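Long-range contacts in putative Acetyltransferase from the GNAT family (Novosphingobium aromaticivorans DSM 12444, PDB 3EC4), which probably transfers an acyl group to an acceptor substrate, as GNAT-family acetyltransferases generally do: residues L8-V12 with L64-E68; W13-G17 with N29-L33; L157-S161 with P193-S197; A114-T119 with C164-R170. All blocks are in the same frame, centred on the assembly; numbering follows the deposited sequence. Where two conformers were deposited one is given.

Contact 1: L8-V12 with L64-E68; sequences LDRPV and LVEPE
Arg10 NE donates to Glu66 OE1 over 2.8 Å, and Arg10 NH2 reaches Glu66 OE2 at 2.9 Å, a salt bridge made side-on with one nitrogen for each carboxylate oxygen. Both acceptors lie in the guanidinium plane, yet the carboxylate is turned 42° against it. In consequence Glu66 OE1 is met on its syn lone pair, whereas OE2 is approached from above the carboxylate plane. Neither residue sends its CB straight at the other segment; bends in the chains, at chi3 of Arg10 (68°) and chi2 of Glu66 (-74°), bring the charged ends together. The guanidinium is held further by Ala43 O, which takes a second bond from NH2, and by a cation-pi contact with Trp13.

Beside the bridge the contact turns apolar. Val65 points into the turn that opens helix 11-17, where its CB meets Val12 CG2 at 3.9 Å and its CG1 meets Pro11 CG, also at 3.9 Å. A water lies 2.8 Å from Val65 O and takes a weak bond from Val12 N, linking strand and helix. At the other end Asp9 O sits 3.2 Å from Pro67 CD, buried and without a polar partner in the model, while the Asp9 carboxylate turns to Arg216 and Arg217 of strand 214-226.

The two segments run nearly antiparallel and join the N-terminal helix to strand 61-66, an outermost strand of the large mixed sheet. The chemistry implies a directional charge pair that fixes how the Arg10 guanidinium is turned, backed by valine and proline packing that is less demanding about angle.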
loop_
_atom_site.group_PDB
_atom_site.type_symbol
_atom_site.label_atom_id
_atom_site.label_comp_id
_atom_site.label_asym_id
_atom_site.label_seq_id
_atom_site.Cartn_x
_atom_site.Cartn_y
_atom_site.Cartn_z
ATOM N N LEU A 8 -12.572 -4.137 -3.352
ATOM C CA LEU A 8 -11.161 -4.293 -3.725
ATOM C C LEU A 8 -10.907 -4.159 -5.237
ATOM O O LEU A 8 -9.757 -4.138 -5.673
ATOM C CB LEU A 8 -10.629 -5.614 -3.217
ATOM C CG LEU A 8 -10.565 -5.884 -1.717
ATOM C CD1 LEU A 8 -9.863 -7.241 -1.583
ATOM C CD2 LEU A 8 -9.754 -4.761 -1.042
ATOM N N ASP A 9 -11.948 -4.085 -6.044
ATOM C CA ASP A 9 -11.743 -3.845 -7.486
ATOM C C ASP A 9 -11.228 -2.442 -7.779
ATOM O O ASP A 9 -10.659 -2.181 -8.831
ATOM C CB ASP A 9 -13.021 -4.085 -8.265
ATOM C CG ASP A 9 -13.433 -5.524 -8.284
ATOM O OD1 ASP A 9 -12.630 -6.431 -7.984
ATOM O OD2 ASP A 9 -14.618 -5.742 -8.548
ATOM N N ARG A 10 -11.521 -1.501 -6.903
ATOM C CA ARG A 10 -11.036 -0.148 -7.066
ATOM C C ARG A 10 -10.584 0.384 -5.725
ATOM O O ARG A 10 -11.316 1.137 -5.072
ATOM C CB ARG A 10 -12.121 0.741 -7.669
ATOM C CG ARG A 10 -12.651 0.314 -9.050
ATOM C CD ARG A 10 -13.374 1.492 -9.732
ATOM N NE ARG A 10 -12.383 2.495 -10.052
ATOM C CZ ARG A 10 -12.600 3.797 -10.223
ATOM N NH1 ARG A 10 -13.814 4.328 -10.147
ATOM N NH2 ARG A 10 -11.556 4.569 -10.484
ATOM N N PRO A 11 -9.426 -0.099 -5.234
ATOM C CA PRO A 11 -9.074 0.140 -3.819
ATOM C C PRO A 11 -8.751 1.600 -3.516
ATOM O O PRO A 11 -9.081 2.087 -2.445
ATOM C CB PRO A 11 -7.895 -0.825 -3.559
ATOM C CG PRO A 11 -7.422 -1.252 -4.888
ATOM C CD PRO A 11 -8.460 -0.955 -5.923
ATOM N N VAL A 12 -8.208 2.324 -4.481
ATOM C CA VAL A 12 -7.948 3.765 -4.284
ATOM C C VAL A 12 -9.254 4.551 -4.258
ATOM O O VAL A 12 -9.494 5.368 -3.357
ATOM C CB VAL A 12 -7.004 4.332 -5.408
ATOM C CG1 VAL A 12 -6.800 5.836 -5.210
ATOM C CG2 VAL A 12 -5.694 3.578 -5.420
ATOM N N LEU A 64 -2.211 4.999 -9.996
ATOM C CA LEU A 64 -3.552 4.428 -10.043
ATOM C C LEU A 64 -3.493 2.899 -9.893
ATOM O O LEU A 64 -2.584 2.255 -10.404
ATOM C CB LEU A 64 -4.248 4.813 -11.343
ATOM C CG LEU A 64 -4.261 6.305 -11.665
ATOM C CD1 LEU A 64 -3.313 6.569 -12.803
ATOM C CD2 LEU A 64 -5.691 6.790 -11.988
ATOM N N VAL A 65 -4.458 2.363 -9.178
ATOM C CA VAL A 65 -4.564 0.905 -8.899
ATOM C C VAL A 65 -5.974 0.520 -9.333
ATOM O O VAL A 65 -6.957 0.917 -8.689
ATOM C CB VAL A 65 -4.274 0.540 -7.424
ATOM C CG1 VAL A 65 -4.348 -0.976 -7.253
ATOM C CG2 VAL A 65 -2.875 1.065 -7.023
ATOM N N GLU A 66 -6.047 -0.160 -10.477
ATOM C CA GLU A 66 -7.302 -0.493 -11.136
ATOM C C GLU A 66 -7.234 -1.886 -11.701
ATOM O O GLU A 66 -6.159 -2.458 -11.753
ATOM C CB GLU A 66 -7.617 0.516 -12.227
ATOM C CG GLU A 66 -7.639 1.967 -11.731
ATOM C CD GLU A 66 -8.871 2.341 -10.898
ATOM O OE1 GLU A 66 -9.857 1.583 -10.910
ATOM O OE2 GLU A 66 -8.872 3.420 -10.232
ATOM N N PRO A 67 -8.371 -2.446 -12.138
ATOM C CA PRO A 67 -8.233 -3.783 -12.750
ATOM C C PRO A 67 -7.342 -3.796 -14.033
ATOM O O PRO A 67 -6.503 -4.674 -14.164
ATOM C CB PRO A 67 -9.694 -4.191 -13.022
ATOM C CG PRO A 67 -10.500 -3.457 -11.991
ATOM C CD PRO A 67 -9.788 -2.070 -11.950
ATOM N N GLU A 68 -7.451 -2.774 -14.883
ATOM C CA GLU A 68 -6.707 -2.712 -16.134
ATOM C C GLU A 68 -5.760 -1.488 -16.170
ATOM O O GLU A 68 -5.946 -0.551 -15.400
ATOM C CB GLU A 68 -7.710 -2.633 -17.274
ATOM C CG GLU A 68 -8.658 -3.818 -17.286
ATOM C CD GLU A 68 -7.931 -5.159 -17.462
ATOM O OE1 GLU A 68 -6.819 -5.160 -18.040
ATOM O OE2 GLU A 68 -8.470 -6.211 -17.012
HETATM O O HOH W 1 -8.963 2.431 -7.517
#

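Contact 2: W13-G17 with N29-L33; sequences WNSLG and NLRRL
Helix 13-17 crosses strand 30-32 almost perpendicularly, at 83° with 8.4 Å between the axes, so the helix lies over a small antiparallel two-stranded sheet whose second strand is 41-43. This helix-on-sheet packing turns on one residue, Arg31, which rises from the strand toward the helix. Its chain is extended from CG to NE, which carries CD over the six-membered ring of Trp13 in a CH-pi contact, 3.8 Å from CD to the ring centroid. Beyond it the guanidinium lies flat on the indole, with planes only 9° apart and CZ 3.6 Å from that centroid, a stacked cation-pi pair. The opposite guanidinium face is covered by Gly17, whose CA is 3.4 Å from Arg31 NH1; the absence of a side chain there allows so close an approach. The indole also makes a cation-pi contact with a second arginine, Arg10.

Trp13 also contributes its carbonyl. Its O receives the helical bond from Gly17 N at 3.0 Å and a second one from Arg31 NH1 at 2.9 Å, the latter donor standing 55° out of the carbonyl plane. One oxygen thus ties the helical turn to the strand and helps to fix the rotation of the guanidinium. Farther along the strand the contact becomes aliphatic: Leu16 CD1 rests on Arg31 CB at 3.9 Å, and Leu16 CD2 approaches Leu33 CD1. On the polar side a water accepts from Arg31 NH1 at 3.0 Å and donates onward to Asn14 OD1.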
loop_
_atom_site.group_PDB
_atom_site.type_symbol
_atom_site.label_atom_id
_atom_site.label_comp_id
_atom_site.label_asym_id
_atom_site.label_seq_id
_atom_site.Cartn_x
_atom_site.Cartn_y
_atom_site.Cartn_z
ATOM N N TRP A 13 -10.065 4.350 -5.298
ATOM C CA TRP A 13 -11.337 5.009 -5.414
ATOM C C TRP A 13 -12.168 4.760 -4.168
ATOM O O TRP A 13 -12.652 5.699 -3.521
ATOM C CB TRP A 13 -12.050 4.558 -6.679
ATOM C CG TRP A 13 -13.404 5.207 -6.915
ATOM C CD1 TRP A 13 -14.613 4.628 -6.717
ATOM C CD2 TRP A 13 -13.672 6.522 -7.443
ATOM N NE1 TRP A 13 -15.617 5.476 -7.078
ATOM C CE2 TRP A 13 -15.077 6.658 -7.512
ATOM C CE3 TRP A 13 -12.869 7.600 -7.829
ATOM C CZ2 TRP A 13 -15.703 7.828 -7.958
ATOM C CZ3 TRP A 13 -13.483 8.752 -8.280
ATOM C CH2 TRP A 13 -14.900 8.864 -8.321
ATOM N N ASN A 14 -12.259 3.489 -3.799
ATOM C CA ASN A 14 -13.180 3.111 -2.755
ATOM C C ASN A 14 -12.708 3.524 -1.355
ATOM O O ASN A 14 -13.516 3.947 -0.538
ATOM C CB ASN A 14 -13.470 1.648 -2.869
ATOM C CG ASN A 14 -14.360 1.333 -4.050
ATOM O OD1 ASN A 14 -15.165 2.174 -4.510
ATOM N ND2 ASN A 14 -14.262 0.121 -4.523
ATOM N N SER A 15 -11.403 3.451 -1.122
ATOM C CA SER A 15 -10.863 3.893 0.186
ATOM C C SER A 15 -11.080 5.389 0.369
ATOM O O SER A 15 -11.497 5.830 1.425
ATOM C CB SER A 15 -9.376 3.510 0.350
ATOM O OG SER A 15 -8.543 4.136 -0.604
ATOM N N LEU A 16 -10.797 6.162 -0.673
ATOM C CA LEU A 16 -10.917 7.624 -0.608
ATOM C C LEU A 16 -12.350 8.154 -0.613
ATOM O O LEU A 16 -12.597 9.286 -0.193
ATOM C CB LEU A 16 -10.114 8.273 -1.742
ATOM C CG LEU A 16 -8.604 8.082 -1.701
ATOM C CD1 LEU A 16 -7.968 8.686 -2.986
ATOM C CD2 LEU A 16 -8.044 8.719 -0.400
ATOM N N GLY A 17 -13.294 7.340 -1.078
ATOM C CA GLY A 17 -14.715 7.632 -0.927
ATOM C C GLY A 17 -15.368 7.010 0.289
ATOM O O GLY A 17 -16.492 7.390 0.645
ATOM N N ASN A 29 -15.586 14.243 -9.345
ATOM C CA ASN A 29 -15.317 12.938 -9.915
ATOM C C ASN A 29 -13.850 12.545 -9.902
ATOM O O ASN A 29 -13.456 11.577 -10.568
ATOM C CB ASN A 29 -15.831 12.863 -11.373
ATOM C CG ASN A 29 -17.291 12.467 -11.444
ATOM O OD1 ASN A 29 -17.858 11.950 -10.460
ATOM N ND2 ASN A 29 -17.897 12.683 -12.605
ATOM N N LEU A 30 -13.054 13.270 -9.125
ATOM C CA LEU A 30 -11.661 12.895 -8.911
ATOM C C LEU A 30 -11.437 12.685 -7.443
ATOM O O LEU A 30 -11.996 13.401 -6.609
ATOM C CB LEU A 30 -10.704 13.992 -9.446
ATOM C CG LEU A 30 -10.743 14.185 -10.976
ATOM C CD1 LEU A 30 -9.879 15.381 -11.413
ATOM C CD2 LEU A 30 -10.365 12.939 -11.775
ATOM N N ARG A 31 -10.642 11.680 -7.138
ATOM C CA ARG A 31 -10.177 11.447 -5.774
ATOM C C ARG A 31 -8.673 11.365 -5.773
ATOM O O ARG A 31 -8.070 10.654 -6.591
ATOM C CB ARG A 31 -10.796 10.179 -5.159
ATOM C CG ARG A 31 -12.309 10.316 -5.038
ATOM C CD ARG A 31 -13.019 9.080 -4.545
ATOM N NE ARG A 31 -14.474 9.293 -4.686
ATOM C CZ ARG A 31 -15.394 8.344 -4.552
ATOM N NH1 ARG A 31 -15.045 7.090 -4.248
ATOM N NH2 ARG A 31 -16.680 8.657 -4.708
ATOM N N ARG A 32 -8.064 12.106 -4.847
ATOM C CA ARG A 32 -6.599 12.190 -4.746
ATOM C C ARG A 32 -6.175 12.069 -3.311
ATOM O O ARG A 32 -6.675 12.777 -2.455
ATOM C CB ARG A 32 -6.145 13.528 -5.336
ATOM C CG ARG A 32 -4.677 13.927 -5.103
ATOM C CD ARG A 32 -3.782 13.038 -5.912
ATOM N NE ARG A 32 -2.356 13.441 -6.060
ATOM C CZ ARG A 32 -1.348 12.982 -5.297
ATOM N NH1 ARG A 32 -1.562 12.180 -4.237
ATOM N NH2 ARG A 32 -0.102 13.345 -5.582
ATOM N N LEU A 33 -5.323 11.094 -3.021
ATOM C CA LEU A 33 -4.822 10.930 -1.677
ATOM C C LEU A 33 -3.996 12.175 -1.331
ATOM O O LEU A 33 -3.222 12.702 -2.150
ATOM C CB LEU A 33 -3.988 9.636 -1.572
ATOM C CG LEU A 33 -3.252 9.288 -0.277
ATOM C CD1 LEU A 33 -4.208 9.048 0.858
ATOM C CD2 LEU A 33 -2.291 8.108 -0.541
HETATM O O HOH W 2 -16.677 4.631 -3.582
#

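Contact 3: L157-S161 with P193-S197; sequences LAEVS and PYLHS
Strands 157-161 and 193-197 run parallel in register, Ala158 beside Pro193 and Glu159 beside Tyr194, yet their directions already differ by 45°. Tyr194 N donates to Ala158 O at 3.0 Å, and Tyr194 O accepts from Val160 N at 2.9 Å. Past this point a water takes over the pairing, accepting from His196 N and donating to Val160 O at 2.8 Å and to Glu159 OE2.

Tyr194 CG stands between its backbone N and carbonyl carbon (chi1 81°), which lays the ring back across the neighbouring strand. Glu159 CB touches Tyr194 CZ at 3.5 Å, and Glu159 CG sits over the ring face, with the carboxylate nearly parallel to the ring. The far end of that carboxylate is held by Arg150. Replacing Tyr194 by an alanine would probably open a gap over the Glu159 methylenes and beside Leu8, which packs on the ring, and Pro11, which meets its hydroxyl. On the other sheet face Val160 CG2 meets Pro193 CB at 4.2 Å beneath helix 174-188.

With that helix as the crossover, this is a beta-alpha-beta unit, and strands parting around a water are consistent with the splayed central pair that receives acetyl-CoA in GNAT folds.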
loop_
_atom_site.group_PDB
_atom_site.type_symbol
_atom_site.label_atom_id
_atom_site.label_comp_id
_atom_site.label_asym_id
_atom_site.label_seq_id
_atom_site.Cartn_x
_atom_site.Cartn_y
_atom_site.Cartn_z
ATOM N N LEU A 157 -12.135 -4.096 5.390
ATOM C CA LEU A 157 -10.949 -4.433 4.587
ATOM C C LEU A 157 -9.794 -3.508 4.958
ATOM O O LEU A 157 -9.991 -2.320 5.162
ATOM C CB LEU A 157 -11.241 -4.289 3.076
ATOM C CG LEU A 157 -12.321 -5.245 2.552
ATOM C CD1 LEU A 157 -12.868 -4.792 1.194
ATOM C CD2 LEU A 157 -11.687 -6.637 2.505
ATOM N N ALA A 158 -8.577 -4.058 5.007
ATOM C CA ALA A 158 -7.408 -3.287 5.407
ATOM C C ALA A 158 -6.181 -3.814 4.682
ATOM O O ALA A 158 -5.963 -5.014 4.656
ATOM C CB ALA A 158 -7.203 -3.351 6.914
ATOM N N GLU A 159 -5.386 -2.900 4.135
ATOM C CA GLU A 159 -4.220 -3.259 3.360
ATOM C C GLU A 159 -2.950 -3.411 4.198
ATOM O O GLU A 159 -2.586 -2.529 4.956
ATOM C CB GLU A 159 -3.976 -2.187 2.292
ATOM C CG GLU A 159 -2.960 -2.619 1.234
ATOM C CD GLU A 159 -2.672 -1.530 0.230
ATOM O OE1 GLU A 159 -2.888 -0.359 0.588
ATOM O OE2 GLU A 159 -2.186 -1.854 -0.891
ATOM N N VAL A 160 -2.265 -4.532 4.016
ATOM C CA VAL A 160 -0.873 -4.697 4.464
ATOM C C VAL A 160 0.113 -4.043 3.491
ATOM O O VAL A 160 0.060 -4.305 2.296
ATOM C CB VAL A 160 -0.517 -6.182 4.607
ATOM C CG1 VAL A 160 0.896 -6.312 5.154
ATOM C CG2 VAL A 160 -1.568 -6.859 5.565
ATOM N N SER A 161 0.961 -3.143 4.004
ATOM C CA SER A 161 1.874 -2.318 3.164
ATOM C C SER A 161 3.150 -1.937 3.943
ATOM O O SER A 161 3.241 -2.120 5.170
ATOM C CB SER A 161 1.190 -1.051 2.619
ATOM O OG SER A 161 1.887 -0.506 1.483
ATOM N N PRO A 193 -7.485 -8.743 6.021
ATOM C CA PRO A 193 -6.291 -8.273 5.345
ATOM C C PRO A 193 -6.324 -8.556 3.874
ATOM O O PRO A 193 -6.828 -9.595 3.456
ATOM C CB PRO A 193 -5.144 -9.081 6.003
ATOM C CG PRO A 193 -5.725 -9.616 7.284
ATOM C CD PRO A 193 -7.166 -9.819 6.996
ATOM N N TYR A 194 -5.777 -7.629 3.107
ATOM C CA TYR A 194 -5.451 -7.842 1.691
ATOM C C TYR A 194 -4.141 -7.141 1.362
ATOM O O TYR A 194 -3.667 -6.288 2.113
ATOM C CB TYR A 194 -6.596 -7.339 0.805
ATOM C CG TYR A 194 -6.582 -5.862 0.566
ATOM C CD1 TYR A 194 -7.097 -4.986 1.505
ATOM C CD2 TYR A 194 -6.116 -5.352 -0.627
ATOM C CE1 TYR A 194 -7.067 -3.606 1.274
ATOM C CE2 TYR A 194 -6.103 -4.022 -0.869
ATOM C CZ TYR A 194 -6.583 -3.143 0.099
ATOM O OH TYR A 194 -6.573 -1.788 -0.152
ATOM N N LEU A 195 -3.555 -7.474 0.218
ATOM C CA LEU A 195 -2.341 -6.836 -0.225
ATOM C C LEU A 195 -2.208 -7.008 -1.701
ATOM O O LEU A 195 -2.932 -7.763 -2.314
ATOM C CB LEU A 195 -1.116 -7.401 0.496
ATOM C CG LEU A 195 -0.855 -8.921 0.370
ATOM C CD1 LEU A 195 -0.213 -9.270 -0.972
ATOM C CD2 LEU A 195 -0.007 -9.463 1.547
ATOM N N HIS A 196 -1.298 -6.252 -2.274
ATOM C CA HIS A 196 -0.878 -6.447 -3.651
ATOM C C HIS A 196 0.570 -6.871 -3.673
ATOM O O HIS A 196 1.390 -6.332 -2.907
ATOM C CB HIS A 196 -1.008 -5.154 -4.483
ATOM C CG HIS A 196 -2.419 -4.662 -4.628
ATOM N ND1 HIS A 196 -2.941 -3.663 -3.839
ATOM C CD2 HIS A 196 -3.430 -5.060 -5.445
ATOM C CE1 HIS A 196 -4.206 -3.456 -4.169
ATOM N NE2 HIS A 196 -4.520 -4.281 -5.151
ATOM N N SER A 197 0.899 -7.812 -4.550
ATOM C CA SER A 197 2.283 -8.103 -4.908
ATOM C C SER A 197 2.465 -7.729 -6.359
ATOM O O SER A 197 1.529 -7.848 -7.095
ATOM C CB SER A 197 2.533 -9.593 -4.787
ATOM O OG SER A 197 3.893 -9.948 -5.046
HETATM O O HOH W 3 -0.263 -4.072 -0.486
#

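Contact 4: A114-T119 with C164-R170; sequences ALALAT and CTWPEYR
Leu115 sets its CD1 methyl squarely over the five-membered ring of Trp166, 3.5 Å from the centroid and 2° off the ring normal, a CH-pi contact. With CG anti to the backbone N (chi1 173°), the leucine lies obliquely across the indole, while the six-membered ring slides along the helix: Trp166 CZ2 comes to 3.4 Å from Leu115 CA. Two alanines one turn apart complete this seat. Ala118 CB touches CZ3 of Trp166 at 3.3 Å, a tight fit, and Ala114 CB lies 4.1 Å from Trp166 CZ2. A valine in place of Trp166 would probably strip Leu115 of its aromatic partner and open a gap beside Ala114 and Ala118.

At the helix end Thr119 turns its CG2 methyl to Thr165 O, 3.4 Å away, and to the guanidinium edge of Arg170.

The second shell is polar and lies within each segment. Thr119 OG1 donates to Leu115 O at 2.7 Å, from 42° above the carbonyl plane, which fixes the threonine's rotation and leaves its methyl facing the loop. Arg170 grips Thr165 O side-on through NE and NH2, the NH2 bond being 2.9 Å long, and so folds the turn back on itself. Arg170 also begins a match to the family's R/Q-x-x-G-x-G/A signature, a loop whose backbone amides bind the acetyl-CoA pyrophosphate in relatives and probably here.

Outward from these, Cys164 and Trp166 pair with Met146 and Ala144 of strand 142-149, so that the last turn of helix 109-118 packs where strand 157-165 ends and the chain heads for helix 174-188.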
loop_
_atom_site.group_PDB
_atom_site.type_symbol
_atom_site.label_atom_id
_atom_site.label_comp_id
_atom_site.label_asym_id
_atom_site.label_seq_id
_atom_site.Cartn_x
_atom_site.Cartn_y
_atom_site.Cartn_z
ATOM N N ALA A 114 14.420 6.493 6.503
ATOM C CA ALA A 114 15.673 6.005 5.922
ATOM C C ALA A 114 15.471 4.613 5.332
ATOM O O ALA A 114 15.895 4.338 4.208
ATOM C CB ALA A 114 16.751 5.942 6.925
ATOM N N LEU A 115 14.865 3.727 6.123
ATOM C CA LEU A 115 14.612 2.329 5.667
ATOM C C LEU A 115 13.754 2.290 4.409
ATOM O O LEU A 115 14.134 1.639 3.409
ATOM C CB LEU A 115 13.982 1.515 6.808
ATOM C CG LEU A 115 13.480 0.091 6.521
ATOM C CD1 LEU A 115 14.585 -0.864 6.024
ATOM C CD2 LEU A 115 12.834 -0.443 7.863
ATOM N N ALA A 116 12.636 3.024 4.425
ATOM C CA ALA A 116 11.741 3.053 3.326
ATOM C C ALA A 116 12.390 3.581 2.035
ATOM O O ALA A 116 12.221 2.996 0.954
ATOM C CB ALA A 116 10.514 3.875 3.658
ATOM N N LEU A 117 13.132 4.675 2.138
ATOM C CA LEU A 117 13.752 5.271 0.951
ATOM C C LEU A 117 14.856 4.370 0.353
ATOM O O LEU A 117 15.082 4.410 -0.854
ATOM C CB LEU A 117 14.262 6.688 1.263
ATOM C CG LEU A 117 13.173 7.724 1.650
ATOM C CD1 LEU A 117 13.796 9.107 1.939
ATOM C CD2 LEU A 117 12.075 7.845 0.582
ATOM N N ALA A 118 15.500 3.547 1.181
ATOM C CA ALA A 118 16.566 2.636 0.789
ATOM C C ALA A 118 16.095 1.268 0.222
ATOM O O ALA A 118 16.882 0.537 -0.375
ATOM C CB ALA A 118 17.432 2.354 1.980
ATOM N N THR A 119 14.850 0.897 0.481
ATOM C CA THR A 119 14.382 -0.454 0.143
ATOM C C THR A 119 13.202 -0.292 -0.787
ATOM O O THR A 119 13.042 0.750 -1.389
ATOM C CB THR A 119 14.012 -1.256 1.410
ATOM O OG1 THR A 119 13.033 -0.530 2.161
ATOM C CG2 THR A 119 15.263 -1.482 2.275
ATOM N N CYS A 164 9.408 -3.851 4.669
ATOM C CA CYS A 164 10.755 -3.745 4.144
ATOM C C CYS A 164 11.769 -3.943 5.224
ATOM O O CYS A 164 11.525 -3.599 6.393
ATOM C CB CYS A 164 10.941 -2.387 3.529
ATOM S SG CYS A 164 10.681 -1.130 4.762
ATOM N N THR A 165 12.926 -4.433 4.786
ATOM C CA THR A 165 13.982 -4.934 5.646
ATOM C C THR A 165 15.287 -4.424 5.051
ATOM O O THR A 165 15.458 -4.487 3.825
ATOM C CB THR A 165 14.018 -6.500 5.680
ATOM O OG1 THR A 165 12.728 -7.024 6.072
ATOM C CG2 THR A 165 15.083 -7.008 6.637
ATOM N N TRP A 166 16.181 -3.878 5.879
ATOM C CA TRP A 166 17.519 -3.496 5.369
ATOM C C TRP A 166 18.147 -4.782 4.827
ATOM O O TRP A 166 17.995 -5.836 5.416
ATOM C CB TRP A 166 18.443 -2.971 6.481
ATOM C CG TRP A 166 18.059 -1.629 7.012
ATOM C CD1 TRP A 166 17.442 -1.357 8.224
ATOM C CD2 TRP A 166 18.220 -0.378 6.362
ATOM N NE1 TRP A 166 17.206 -0.005 8.333
ATOM C CE2 TRP A 166 17.701 0.618 7.222
ATOM C CE3 TRP A 166 18.743 0.006 5.129
ATOM C CZ2 TRP A 166 17.712 1.966 6.886
ATOM C CZ3 TRP A 166 18.748 1.338 4.801
ATOM C CH2 TRP A 166 18.263 2.302 5.685
ATOM N N PRO A 167 18.898 -4.680 3.723
ATOM C CA PRO A 167 19.603 -5.833 3.157
ATOM C C PRO A 167 20.410 -6.613 4.158
ATOM O O PRO A 167 20.334 -7.862 4.149
ATOM C CB PRO A 167 20.495 -5.208 2.100
ATOM C CG PRO A 167 19.783 -4.019 1.665
ATOM C CD PRO A 167 19.103 -3.475 2.920
ATOM N N GLU A 168 21.120 -5.932 5.058
ATOM C CA GLU A 168 21.939 -6.611 6.040
ATOM C C GLU A 168 21.164 -7.449 7.072
ATOM O O GLU A 168 21.779 -8.280 7.772
ATOM C CB GLU A 168 22.896 -5.641 6.753
ATOM C CG GLU A 168 22.234 -4.497 7.480
ATOM C CD GLU A 168 22.090 -3.233 6.663
ATOM O OE1 GLU A 168 21.792 -3.315 5.434
ATOM O OE2 GLU A 168 22.197 -2.139 7.281
ATOM N N TYR A 169 19.846 -7.241 7.177
ATOM C CA TYR A 169 19.006 -8.060 8.063
ATOM C C TYR A 169 18.048 -9.010 7.335
ATOM O O TYR A 169 17.112 -9.574 7.952
ATOM C CB TYR A 169 18.191 -7.179 9.010
ATOM C CG TYR A 169 19.065 -6.219 9.765
ATOM C CD1 TYR A 169 20.039 -6.672 10.652
ATOM C CD2 TYR A 169 18.928 -4.861 9.573
ATOM C CE1 TYR A 169 20.865 -5.759 11.326
ATOM C CE2 TYR A 169 19.726 -3.945 10.249
ATOM C CZ TYR A 169 20.691 -4.392 11.109
ATOM O OH TYR A 169 21.455 -3.448 11.742
ATOM N N ARG A 170 18.260 -9.176 6.045
ATOM C CA ARG A 170 17.418 -10.067 5.246
ATOM C C ARG A 170 17.782 -11.522 5.490
ATOM O O ARG A 170 18.837 -11.839 6.058
ATOM C CB ARG A 170 17.467 -9.688 3.777
ATOM C CG ARG A 170 16.668 -8.454 3.536
ATOM C CD ARG A 170 16.712 -8.024 2.129
ATOM N NE ARG A 170 16.154 -6.678 2.003
ATOM C CZ ARG A 170 16.267 -5.903 0.930
ATOM N NH1 ARG A 170 16.911 -6.339 -0.148
ATOM N NH2 ARG A 170 15.736 -4.692 0.930
#

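From the N terminus, the opening helix 11-17 serves two contacts in succession. Contact 1 closes a long loop by bringing residues 8-12 to strand 61-66, and contact 2 closes a shorter one within it, from the same helix to strand 30-32. Contacts 3 and 4 come later and cross along the chain, sharing strand 157-165: contact 4 ties helix 109-118 to its end, and contact 3 joins it to strand 192-198, the other strand of the beta-alpha-beta unit. Contact 1 touches contact 3 directly, Val65 against His196 among others, so the N-terminal segment reaches the sheet's interior as well as its edge. Contact 4 lies across the chain's centre from contacts 1 and 2, about 27 Å from contact 1 between centres.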